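PDB 3CP5: cytochrome c from Rhodothermus marinus, which binds a single covalently attached heme c and probably transfers electrons. Local coordinates for residues A12-I17 and P69-N74; I17-Q22 and M76-G81; I56-R61 and Q94-M99. All blocks are in the same frame, centred on the assembly; numbering follows the deposited sequence.

Contact 1 of 3, residues A12-I17 and P69-N74; sequences ALAAEI and PVYIMN. With HEC (heme c), chain C.
Tyr-71, whose CB rests on the CB of Ala-14, donates its phenol OH to heme propionate oxygen HEC O2A at 2.7 Å, the shortest polar bond of this contact. It stands on helix 69-77 of the cytochrome c fold, and against this helix packs helix 10-17, an N-terminal helix; the axes of segments 12-17 and 69-74 run at 41° to each other and approach to 8.2 Å. So close an approach rests on small side chains: Ala-14 points at the other helix and sets its CB 3.6 Å from Tyr-71 CA. CG of Tyr-71 lies anti to the backbone N (chi1 174°), and the ring carries the hydroxyl away from helix 10-17 to the heme. Both Ala-14 CB and HEC O2A lie at the ring edge, near its plane, while His-86 makes an edge-to-face stack with the ring and helix 87-96 supplies further apolar neighbours. The buried amide of Asn-74 works in two directions. Its ND2 gives a bent hydrogen bond to Ala-14 O, 3.0 Å long with an angle of 136° at the hydrogen; the oxygen lies near the amide plane, but the nitrogen stands well above the carbonyl plane. OD1 is bonded to Val-20 N, beyond the end of helix 10-17, so both ends of the amide are engaged and its rotation is fixed. At the start of helix 69-77, the two carboxylate oxygens of Glu-11 are bonded to the backbone N atoms of Val-70 and Tyr-71, a second polar tie between the helices. Val-70 also extends one methyl, CG1, over the backbone of the facing helix, where it meets Ala-15 CA at 3.8 Å and Ala-15 CB at 4.0 Å.

Contact 2 of 3, residues I17-Q22 and M76-G81; sequences IGPVKQ and MLNPNG
Leu-77, in the last turn of helix 69-77, meets two residues of the loop 17-22: its CB lies 4.1 Å from Pro-19 CG, and its CD1 methyl touches Val-20 CG2 at 3.7 Å. The same side chain also reaches Leu-105 and Ala-110, so it bridges this loop and helix 107-123. Asn-78 follows where the helix breaks, with CG anti to its backbone N (chi1 -173°). Its ND2 sends a nearly straight hydrogen bond (172°) to Gly-18 O, 3.0 Å away; the oxygen lies in the amide plane, whereas the nitrogen stands above the carbonyl plane. Its other end is an N-cap: OD1 accepts from Gly-81 N at 3.2 Å and starts helix 79-85, so one amide joins the helix-to-helix corner to the loop. Nearer the backbone, Asn-78 CB packs on Pro-19 CD at 3.5 Å, a ring that follows a cis peptide bond after Gly-18, which leaves helix 10-17 with positive phi. An alanine in place of Asn-78 would probably leave Gly-18 O without this donor and Gly-81 N without its cap, although the CB touching Pro-19 would stay. Gly-81 has no side chain, and a CB there would run into Asn-78 ND2. On this side Ile-17 also approaches, its CG2 methyl 4.0 Å from that ND2 and 4.1 Å from Gly-81 O.

Contact 3 of 3, residues I56-R61 and Q94-M99; sequences IGPALR and QEYGTM. With HEC (heme c), chain C.
Gly-57 and Tyr-96 bring the two backbones nearest, with CA atoms 6.4 Å apart, where the irregular segment 56-61 passes the C-terminal end of helix 87-96; Gly-97 leaves that helix with positive phi. Instead of a direct hydrogen bond, a water joins the segments: it donates to Ile-56 O (2.7 Å) and Tyr-96 O, and accepts from Thr-98 OG1. The aromatic ring of Tyr-96 turns one face to Pro-58, whose CD sits over its centre, 3.9 Å from the centroid and 12° off the normal, a CH-pi contact. The phenol oxygen lies 3.4 Å from Pro-58 CA and is hydrogen-bonded to Arg-54 NE. Pro-58 also lies on the heme, its CD 3.6 Å from HEC C3D, and Pro-58 O is bonded to ND1 of His-49, one of the two axial ligands of the iron; this proline carbonyl to histidine link is a familiar feature of class I cytochromes c. Gly-57 also lies close to the heme, and a CB there would clash with HEC C1D. At the exposed end Thr-98 holds OG1 between its backbone N and carbonyl carbon (chi1 66°), facing both the water and Ile-56 CG2, 3.6 Å away.

Along the chain the segments alternate: 12-17 and 17-22 come first, then 56-61, and their partners 69-74, 76-81 and 94-99 follow in the same order. Contacts 1 and 2 are neighbours, their centres about 6 Å apart; they share Ile-17 and helix 69-77, and touch through Asn-74 and Val-20. Contact 3 lies about 18 Å, centre to centre, from each of them, at the end of helix 87-96. Tyr-71 of contact 1, Met-76 of segment 76-81 and both segments of contact 3 touch the heme; helix 10-17 is joined to it through helix 69-77.

Contact 1 of 3, residues A12-I17 and P69-N74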
loop_
_atom_site.group_PDB
_atom_site.type_symbol
_atom_site.label_atom_id
_atom_site.label_comp_id
_atom_site.label_asym_id
_atom_site.label_seq_id
_atom_site.Cartn_x
_atom_site.Cartn_y
_atom_site.Cartn_z
ATOM N N ALA A 12 11.604 7.235 5.711
ATOM C CA ALA A 12 11.946 8.645 5.635
ATOM C C ALA A 12 11.868 9.155 4.201
ATOM O O ALA A 12 11.266 10.203 3.953
ATOM C CB ALA A 12 13.295 8.944 6.228
ATOM N N LEU A 13 12.384 8.419 3.244
ATOM C CA LEU A 13 12.297 8.814 1.831
ATOM C C LEU A 13 10.860 8.896 1.340
ATOM O O LEU A 13 10.430 9.804 0.660
ATOM C CB LEU A 13 13.059 7.876 0.918
ATOM C CG LEU A 13 13.021 8.238 -0.563
ATOM C CD1 LEU A 13 13.472 9.697 -0.775
ATOM C CD2 LEU A 13 14.038 7.323 -1.236
ATOM N N ALA A 14 10.060 7.877 1.725
ATOM C CA ALA A 14 8.642 7.927 1.356
ATOM C C ALA A 14 7.949 9.155 1.917
ATOM O O ALA A 14 7.116 9.754 1.229
ATOM C CB ALA A 14 7.894 6.714 1.834
ATOM N N ALA A 15 8.271 9.524 3.140
ATOM C CA ALA A 15 7.633 10.711 3.766
ATOM C C ALA A 15 8.068 11.959 3.012
ATOM O O ALA A 15 7.271 12.867 2.804
ATOM C CB ALA A 15 7.944 10.748 5.241
ATOM N N GLU A 16 9.303 12.030 2.539
ATOM C CA GLU A 16 9.768 13.173 1.782
ATOM C C GLU A 16 9.112 13.215 0.401
ATOM O O GLU A 16 8.784 14.323 -0.039
ATOM C CB GLU A 16 11.285 13.081 1.622
ATOM C CG GLU A 16 11.974 13.350 2.935
ATOM C CD GLU A 16 13.485 13.220 2.865
ATOM O OE1 GLU A 16 13.979 12.704 1.848
ATOM O OE2 GLU A 16 14.130 13.617 3.839
ATOM N N ILE A 17 8.844 12.103 -0.256
ATOM C CA ILE A 17 8.162 12.140 -1.550
ATOM C C ILE A 17 6.717 12.555 -1.418
ATOM O O ILE A 17 6.216 13.361 -2.212
ATOM C CB ILE A 17 8.304 10.775 -2.204
ATOM C CG1 ILE A 17 9.756 10.432 -2.552
ATOM C CG2 ILE A 17 7.420 10.583 -3.421
ATOM C CD1 ILE A 17 9.971 8.959 -2.758
ATOM N N PRO A 69 4.126 2.305 7.026
ATOM C CA PRO A 69 2.802 2.764 6.571
ATOM C C PRO A 69 2.822 3.958 5.656
ATOM O O PRO A 69 1.943 4.077 4.785
ATOM C CB PRO A 69 2.089 3.005 7.905
ATOM C CG PRO A 69 3.158 3.386 8.865
ATOM C CD PRO A 69 4.250 2.388 8.512
ATOM N N VAL A 70 3.771 4.868 5.799
ATOM C CA VAL A 70 3.827 6.039 4.939
ATOM C C VAL A 70 4.226 5.585 3.554
ATOM O O VAL A 70 3.625 6.061 2.554
ATOM C CB VAL A 70 4.751 7.101 5.529
ATOM C CG1 VAL A 70 4.883 8.253 4.564
ATOM C CG2 VAL A 70 4.218 7.555 6.887
ATOM N N TYR A 71 5.188 4.698 3.395
ATOM C CA TYR A 71 5.457 4.107 2.088
ATOM C C TYR A 71 4.223 3.503 1.469
ATOM O O TYR A 71 3.944 3.731 0.308
ATOM C CB TYR A 71 6.579 3.072 2.213
ATOM C CG TYR A 71 6.891 2.257 0.972
ATOM C CD1 TYR A 71 7.848 2.670 0.055
ATOM C CD2 TYR A 71 6.235 1.074 0.700
ATOM C CE1 TYR A 71 8.103 1.903 -1.071
ATOM C CE2 TYR A 71 6.471 0.283 -0.396
ATOM C CZ TYR A 71 7.429 0.708 -1.284
ATOM O OH TYR A 71 7.688 -0.059 -2.400
ATOM N N ILE A 72 3.504 2.668 2.210
ATOM C CA ILE A 72 2.372 1.993 1.605
ATOM C C ILE A 72 1.294 2.987 1.185
ATOM O O ILE A 72 0.734 2.855 0.103
ATOM C CB ILE A 72 1.822 0.960 2.593
ATOM C CG1 ILE A 72 2.841 -0.164 2.859
ATOM C CG2 ILE A 72 0.501 0.356 2.123
ATOM C CD1 ILE A 72 2.519 -1.004 4.091
ATOM N N MET A 73 0.986 4.004 2.004
ATOM C CA MET A 73 0.016 5.039 1.640
ATOM C C MET A 73 0.433 5.779 0.389
ATOM O O MET A 73 -0.390 6.028 -0.502
ATOM C CB MET A 73 -0.143 6.055 2.794
ATOM C CG MET A 73 -0.736 5.452 4.054
ATOM S SD MET A 73 -2.524 5.284 3.875
ATOM C CE MET A 73 -3.028 6.990 3.997
ATOM N N ASN A 74 1.719 6.137 0.269
ATOM C CA ASN A 74 2.132 6.940 -0.898
ATOM C C ASN A 74 2.257 6.139 -2.183
ATOM O O ASN A 74 2.109 6.683 -3.269
ATOM C CB ASN A 74 3.422 7.686 -0.533
ATOM C CG ASN A 74 3.137 8.843 0.396
ATOM O OD1 ASN A 74 2.008 9.319 0.528
ATOM N ND2 ASN A 74 4.119 9.345 1.091
HETATM FE FE HEC C . 0.116 -2.208 -6.566
HETATM C CHA HEC C . 3.492 -2.554 -6.154
HETATM C CHB HEC C . -0.271 -1.732 -3.214
HETATM C CHC HEC C . -3.207 -1.525 -7.079
HETATM C CHD HEC C . 0.400 -3.246 -9.777
HETATM N NA HEC C . 1.356 -2.180 -5.015
HETATM C C1A HEC C . 2.749 -2.283 -5.015
HETATM C C2A HEC C . 3.246 -2.034 -3.683
HETATM C C3A HEC C . 2.205 -1.838 -2.863
HETATM C C4A HEC C . 1.021 -1.899 -3.709
HETATM C CMA HEC C . 2.212 -1.574 -1.341
HETATM C CAA HEC C . 4.715 -2.169 -3.215
HETATM C CBA HEC C . 5.055 -3.565 -2.691
HETATM C CGA HEC C . 6.407 -3.641 -2.022
HETATM O O1A HEC C . 6.875 -4.803 -1.783
HETATM O O2A HEC C . 6.983 -2.574 -1.680
HETATM N NB HEC C . -1.451 -1.782 -5.402
HETATM C C1B HEC C . -1.418 -1.758 -4.020
HETATM C C2B HEC C . -2.739 -1.474 -3.524
HETATM C C3B HEC C . -3.580 -1.326 -4.588
HETATM C C4B HEC C . -2.757 -1.522 -5.764
HETATM C CMB HEC C . -3.061 -1.397 -2.010
HETATM C CAB HEC C . -5.048 -0.854 -4.584
HETATM C CBB HEC C . -5.250 0.406 -3.976
HETATM N NC HEC C . -1.129 -2.285 -8.126
HETATM C C1C HEC C . -2.476 -1.931 -8.181
HETATM C C2C HEC C . -3.009 -2.148 -9.511
HETATM C C3C HEC C . -2.017 -2.632 -10.274
HETATM C C4C HEC C . -0.868 -2.775 -9.410
HETATM C CMC HEC C . -4.499 -2.065 -9.818
HETATM C CAC HEC C . -2.101 -3.256 -11.699
HETATM C CBC HEC C . -2.604 -2.355 -12.677
HETATM N ND HEC C . 1.652 -2.767 -7.716
HETATM C C1D HEC C . 1.558 -3.187 -9.038
HETATM C C2D HEC C . 2.892 -3.552 -9.520
HETATM C C3D HEC C . 3.750 -3.248 -8.540
HETATM C C4D HEC C . 2.963 -2.840 -7.394
HETATM C CMD HEC C . 3.112 -4.054 -10.973
HETATM C CAD HEC C . 5.289 -3.292 -8.535
HETATM C CBD HEC C . 5.850 -1.900 -8.915
HETATM C CGD HEC C . 5.414 -1.549 -10.319
HETATM O O1D HEC C . 4.690 -0.528 -10.503
HETATM O O2D HEC C . 5.815 -2.361 -11.236
#

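Contact 2 of 3, residues I17-Q22 and M76-G81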
loop_
_atom_site.group_PDB
_atom_site.type_symbol
_atom_site.label_atom_id
_atom_site.label_comp_id
_atom_site.label_asym_id
_atom_site.label_seq_id
_atom_site.Cartn_x
_atom_site.Cartn_y
_atom_site.Cartn_z
ATOM N N ILE A 17 8.844 12.103 -0.256
ATOM C CA ILE A 17 8.162 12.140 -1.550
ATOM C C ILE A 17 6.717 12.555 -1.418
ATOM O O ILE A 17 6.216 13.361 -2.212
ATOM C CB ILE A 17 8.304 10.775 -2.204
ATOM C CG1 ILE A 17 9.756 10.432 -2.552
ATOM C CG2 ILE A 17 7.420 10.583 -3.421
ATOM C CD1 ILE A 17 9.971 8.959 -2.758
ATOM N N GLY A 18 5.989 12.080 -0.407
ATOM C CA GLY A 18 4.613 12.466 -0.196
ATOM C C GLY A 18 3.640 11.776 -1.110
ATOM O O GLY A 18 4.053 10.934 -1.937
ATOM N N PRO A 19 2.344 12.114 -1.016
ATOM C CA PRO A 19 1.812 13.220 -0.254
ATOM C C PRO A 19 1.696 13.046 1.247
ATOM O O PRO A 19 1.718 14.052 1.956
ATOM C CB PRO A 19 0.392 13.363 -0.809
ATOM C CG PRO A 19 0.009 12.022 -1.340
ATOM C CD PRO A 19 1.325 11.455 -1.857
ATOM N N VAL A 20 1.585 11.831 1.740
ATOM C CA VAL A 20 1.432 11.585 3.170
ATOM C C VAL A 20 2.784 11.729 3.863
ATOM O O VAL A 20 3.803 11.299 3.292
ATOM C CB VAL A 20 0.798 10.190 3.389
ATOM C CG1 VAL A 20 0.783 9.827 4.872
ATOM C CG2 VAL A 20 -0.590 10.128 2.793
ATOM N N LYS A 21 2.767 12.335 5.048
ATOM C CA LYS A 21 3.965 12.480 5.865
ATOM C C LYS A 21 3.892 11.618 7.115
ATOM O O LYS A 21 4.942 11.178 7.627
ATOM C CB LYS A 21 4.150 13.957 6.276
ATOM C CG LYS A 21 4.443 14.901 5.119
ATOM C CD LYS A 21 4.768 16.332 5.480
ATOM C CE LYS A 21 5.068 17.206 4.272
ATOM N NZ LYS A 21 6.488 17.058 3.810
ATOM N N GLN A 22 2.714 11.400 7.624
ATOM C CA GLN A 22 2.512 10.697 8.896
ATOM C C GLN A 22 1.143 10.041 8.868
ATOM O O GLN A 22 0.235 10.465 8.153
ATOM C CB GLN A 22 2.725 11.635 10.110
ATOM C CG GLN A 22 1.618 12.677 10.207
ATOM C CD GLN A 22 1.973 13.783 11.172
ATOM O OE1 GLN A 22 3.038 14.359 11.091
ATOM N NE2 GLN A 22 1.144 14.104 12.088
ATOM N N MET A 76 -0.021 3.878 -2.918
ATOM C CA MET A 76 -1.414 3.948 -3.331
ATOM C C MET A 76 -1.838 5.293 -3.908
ATOM O O MET A 76 -2.562 5.354 -4.930
ATOM C CB MET A 76 -2.354 3.601 -2.135
ATOM C CG MET A 76 -2.377 2.136 -1.747
ATOM S SD MET A 76 -3.726 1.914 -0.534
ATOM C CE MET A 76 -2.837 1.853 1.014
ATOM N N LEU A 77 -1.424 6.376 -3.252
ATOM C CA LEU A 77 -1.877 7.709 -3.576
ATOM C C LEU A 77 -1.077 8.404 -4.684
ATOM O O LEU A 77 -1.653 9.281 -5.353
ATOM C CB LEU A 77 -1.888 8.580 -2.331
ATOM C CG LEU A 77 -2.895 8.115 -1.293
ATOM C CD1 LEU A 77 -2.612 8.782 0.068
ATOM C CD2 LEU A 77 -4.301 8.455 -1.709
ATOM N N ASN A 78 0.189 8.003 -4.820
ATOM C CA ASN A 78 1.183 8.635 -5.696
ATOM C C ASN A 78 2.114 7.616 -6.297
ATOM O O ASN A 78 3.334 7.703 -6.150
ATOM C CB ASN A 78 1.949 9.705 -4.877
ATOM C CG ASN A 78 2.872 10.541 -5.694
ATOM O OD1 ASN A 78 2.756 10.672 -6.912
ATOM N ND2 ASN A 78 3.781 11.161 -4.958
ATOM N N PRO A 79 1.570 6.596 -6.971
ATOM C CA PRO A 79 2.466 5.544 -7.455
ATOM C C PRO A 79 3.494 6.085 -8.450
ATOM O O PRO A 79 4.647 5.694 -8.554
ATOM C CB PRO A 79 1.498 4.545 -8.104
ATOM C CG PRO A 79 0.326 5.394 -8.487
ATOM C CD PRO A 79 0.181 6.333 -7.307
ATOM N N ASN A 80 3.142 7.068 -9.293
ATOM C CA ASN A 80 4.065 7.629 -10.284
ATOM C C ASN A 80 5.223 8.343 -9.611
ATOM O O ASN A 80 6.402 8.219 -9.982
ATOM C CB ASN A 80 3.302 8.539 -11.247
ATOM C CG ASN A 80 2.131 7.871 -11.944
ATOM O OD1 ASN A 80 0.981 8.345 -11.965
ATOM N ND2 ASN A 80 2.452 6.709 -12.554
ATOM N N GLY A 81 4.959 9.109 -8.578
ATOM C CA GLY A 81 6.040 9.741 -7.853
ATOM C C GLY A 81 6.917 8.743 -7.114
ATOM O O GLY A 81 8.124 8.910 -7.052
#

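Contact 3 of 3, residues I56-R61 and Q94-M99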
loop_
_atom_site.group_PDB
_atom_site.type_symbol
_atom_site.label_atom_id
_atom_site.label_comp_id
_atom_site.label_asym_id
_atom_site.label_seq_id
_atom_site.Cartn_x
_atom_site.Cartn_y
_atom_site.Cartn_z
ATOM N N ILE A 56 0.107 -9.870 -11.125
ATOM C CA ILE A 56 0.638 -8.788 -11.954
ATOM C C ILE A 56 1.609 -7.975 -11.138
ATOM O O ILE A 56 2.648 -7.566 -11.642
ATOM C CB ILE A 56 -0.494 -7.948 -12.567
ATOM C CG1 ILE A 56 -1.309 -8.786 -13.558
ATOM C CG2 ILE A 56 0.035 -6.654 -13.177
ATOM C CD1 ILE A 56 -2.638 -8.217 -13.990
ATOM N N GLY A 57 1.286 -7.790 -9.869
ATOM C CA GLY A 57 2.209 -7.170 -8.925
ATOM C C GLY A 57 2.572 -8.128 -7.806
ATOM O O GLY A 57 2.093 -9.280 -7.761
ATOM N N PRO A 58 3.400 -7.688 -6.866
ATOM C CA PRO A 58 3.820 -8.568 -5.761
ATOM C C PRO A 58 2.728 -8.965 -4.786
ATOM O O PRO A 58 1.705 -8.297 -4.653
ATOM C CB PRO A 58 4.881 -7.732 -5.045
ATOM C CG PRO A 58 4.667 -6.327 -5.464
ATOM C CD PRO A 58 4.050 -6.389 -6.842
ATOM N N ALA A 59 2.926 -10.070 -4.062
ATOM C CA ALA A 59 2.062 -10.483 -2.982
ATOM C C ALA A 59 2.056 -9.452 -1.886
ATOM O O ALA A 59 3.084 -8.869 -1.530
ATOM C CB ALA A 59 2.579 -11.814 -2.402
ATOM N N LEU A 60 0.908 -9.223 -1.262
ATOM C CA LEU A 60 0.724 -8.181 -0.289
ATOM C C LEU A 60 0.456 -8.575 1.140
ATOM O O LEU A 60 0.429 -7.669 1.988
ATOM C CB LEU A 60 -0.275 -7.099 -0.722
ATOM C CG LEU A 60 0.064 -6.344 -2.021
ATOM C CD1 LEU A 60 -1.061 -5.370 -2.352
ATOM C CD2 LEU A 60 1.405 -5.622 -1.938
ATOM N N ARG A 61 0.195 -9.811 1.506
ATOM C CA ARG A 61 -0.215 -10.122 2.854
ATOM C C ARG A 61 0.753 -9.585 3.920
ATOM O O ARG A 61 0.324 -9.099 4.959
ATOM C CB ARG A 61 -0.389 -11.621 3.148
ATOM C CG ARG A 61 -1.070 -11.789 4.547
ATOM C CD ARG A 61 -1.192 -13.252 4.875
ATOM N NE ARG A 61 -2.168 -13.915 4.035
ATOM C CZ ARG A 61 -3.478 -13.847 4.219
ATOM N NH1 ARG A 61 -4.044 -13.160 5.186
ATOM N NH2 ARG A 61 -4.286 -14.520 3.384
ATOM N N GLN A 94 11.390 -2.754 -12.397
ATOM C CA GLN A 94 12.307 -3.567 -13.176
ATOM C C GLN A 94 11.899 -5.027 -13.072
ATOM O O GLN A 94 11.961 -5.791 -14.064
ATOM C CB GLN A 94 13.731 -3.341 -12.639
ATOM C CG GLN A 94 14.795 -4.239 -13.251
ATOM C CD GLN A 94 16.139 -3.978 -12.563
ATOM O OE1 GLN A 94 16.278 -4.243 -11.373
ATOM N NE2 GLN A 94 17.032 -3.431 -13.353
ATOM N N GLU A 95 11.509 -5.506 -11.897
ATOM C CA GLU A 95 11.096 -6.898 -11.764
ATOM C C GLU A 95 9.785 -7.253 -12.418
ATOM O O GLU A 95 9.684 -8.355 -12.996
ATOM C CB GLU A 95 11.032 -7.235 -10.270
ATOM C CG GLU A 95 10.692 -8.652 -9.922
ATOM C CD GLU A 95 10.711 -8.985 -8.442
ATOM O OE1 GLU A 95 11.199 -8.138 -7.663
ATOM O OE2 GLU A 95 10.267 -10.082 -8.052
ATOM N N TYR A 96 8.773 -6.415 -12.310
ATOM C CA TYR A 96 7.415 -6.750 -12.673
ATOM C C TYR A 96 7.032 -6.254 -14.033
ATOM O O TYR A 96 6.112 -6.814 -14.643
ATOM C CB TYR A 96 6.431 -6.229 -11.609
ATOM C CG TYR A 96 6.461 -7.188 -10.430
ATOM C CD1 TYR A 96 5.655 -8.306 -10.350
ATOM C CD2 TYR A 96 7.340 -7.002 -9.376
ATOM C CE1 TYR A 96 5.710 -9.167 -9.269
ATOM C CE2 TYR A 96 7.389 -7.881 -8.294
ATOM C CZ TYR A 96 6.567 -8.982 -8.223
ATOM O OH TYR A 96 6.603 -9.871 -7.179
ATOM N N GLY A 97 7.689 -5.218 -14.501
ATOM C CA GLY A 97 7.531 -4.726 -15.872
ATOM C C GLY A 97 6.409 -3.744 -16.058
ATOM O O GLY A 97 6.507 -2.597 -16.518
ATOM N N THR A 98 5.213 -4.134 -15.698
ATOM C CA THR A 98 4.110 -3.168 -15.754
ATOM C C THR A 98 4.170 -2.185 -14.589
ATOM O O THR A 98 4.861 -2.396 -13.589
ATOM C CB THR A 98 2.814 -3.970 -15.771
ATOM O OG1 THR A 98 2.697 -4.634 -14.528
ATOM C CG2 THR A 98 2.874 -4.955 -16.924
ATOM N N MET A 99 3.401 -1.081 -14.724
ATOM C CA MET A 99 3.417 -0.034 -13.707
ATOM C C MET A 99 2.054 0.102 -13.039
ATOM O O MET A 99 0.985 -0.016 -13.621
ATOM C CB MET A 99 3.879 1.294 -14.309
ATOM C CG MET A 99 5.279 1.298 -14.942
ATOM S SD MET A 99 5.850 2.945 -15.291
ATOM C CE MET A 99 4.538 3.618 -16.314
HETATM FE FE HEC C . 0.116 -2.208 -6.566
HETATM C CHA HEC C . 3.492 -2.554 -6.154
HETATM C CHB HEC C . -0.271 -1.732 -3.214
HETATM C CHC HEC C . -3.207 -1.525 -7.079
HETATM C CHD HEC C . 0.400 -3.246 -9.777
HETATM N NA HEC C . 1.356 -2.180 -5.015
HETATM C C1A HEC C . 2.749 -2.283 -5.015
HETATM C C2A HEC C . 3.246 -2.034 -3.683
HETATM C C3A HEC C . 2.205 -1.838 -2.863
HETATM C C4A HEC C . 1.021 -1.899 -3.709
HETATM C CMA HEC C . 2.212 -1.574 -1.341
HETATM C CAA HEC C . 4.715 -2.169 -3.215
HETATM C CBA HEC C . 5.055 -3.565 -2.691
HETATM C CGA HEC C . 6.407 -3.641 -2.022
HETATM O O1A HEC C . 6.875 -4.803 -1.783
HETATM O O2A HEC C . 6.983 -2.574 -1.680
HETATM N NB HEC C . -1.451 -1.782 -5.402
HETATM C C1B HEC C . -1.418 -1.758 -4.020
HETATM C C2B HEC C . -2.739 -1.474 -3.524
HETATM C C3B HEC C . -3.580 -1.326 -4.588
HETATM C C4B HEC C . -2.757 -1.522 -5.764
HETATM C CMB HEC C . -3.061 -1.397 -2.010
HETATM C CAB HEC C . -5.048 -0.854 -4.584
HETATM C CBB HEC C . -5.250 0.406 -3.976
HETATM N NC HEC C . -1.129 -2.285 -8.126
HETATM C C1C HEC C . -2.476 -1.931 -8.181
HETATM C C2C HEC C . -3.009 -2.148 -9.511
HETATM C C3C HEC C . -2.017 -2.632 -10.274
HETATM C C4C HEC C . -0.868 -2.775 -9.410
HETATM C CMC HEC C . -4.499 -2.065 -9.818
HETATM C CAC HEC C . -2.101 -3.256 -11.699
HETATM C CBC HEC C . -2.604 -2.355 -12.677
HETATM N ND HEC C . 1.652 -2.767 -7.716
HETATM C C1D HEC C . 1.558 -3.187 -9.038
HETATM C C2D HEC C . 2.892 -3.552 -9.520
HETATM C C3D HEC C . 3.750 -3.248 -8.540
HETATM C C4D HEC C . 2.963 -2.840 -7.394
HETATM C CMD HEC C . 3.112 -4.054 -10.973
HETATM C CAD HEC C . 5.289 -3.292 -8.535
HETATM C CBD HEC C . 5.850 -1.900 -8.915
HETATM C CGD HEC C . 5.414 -1.549 -10.319
HETATM O O1D HEC C . 4.690 -0.528 -10.503
HETATM O O2D HEC C . 5.815 -2.361 -11.236
HETATM O O HOH W 1 3.382 -7.233 -14.175
#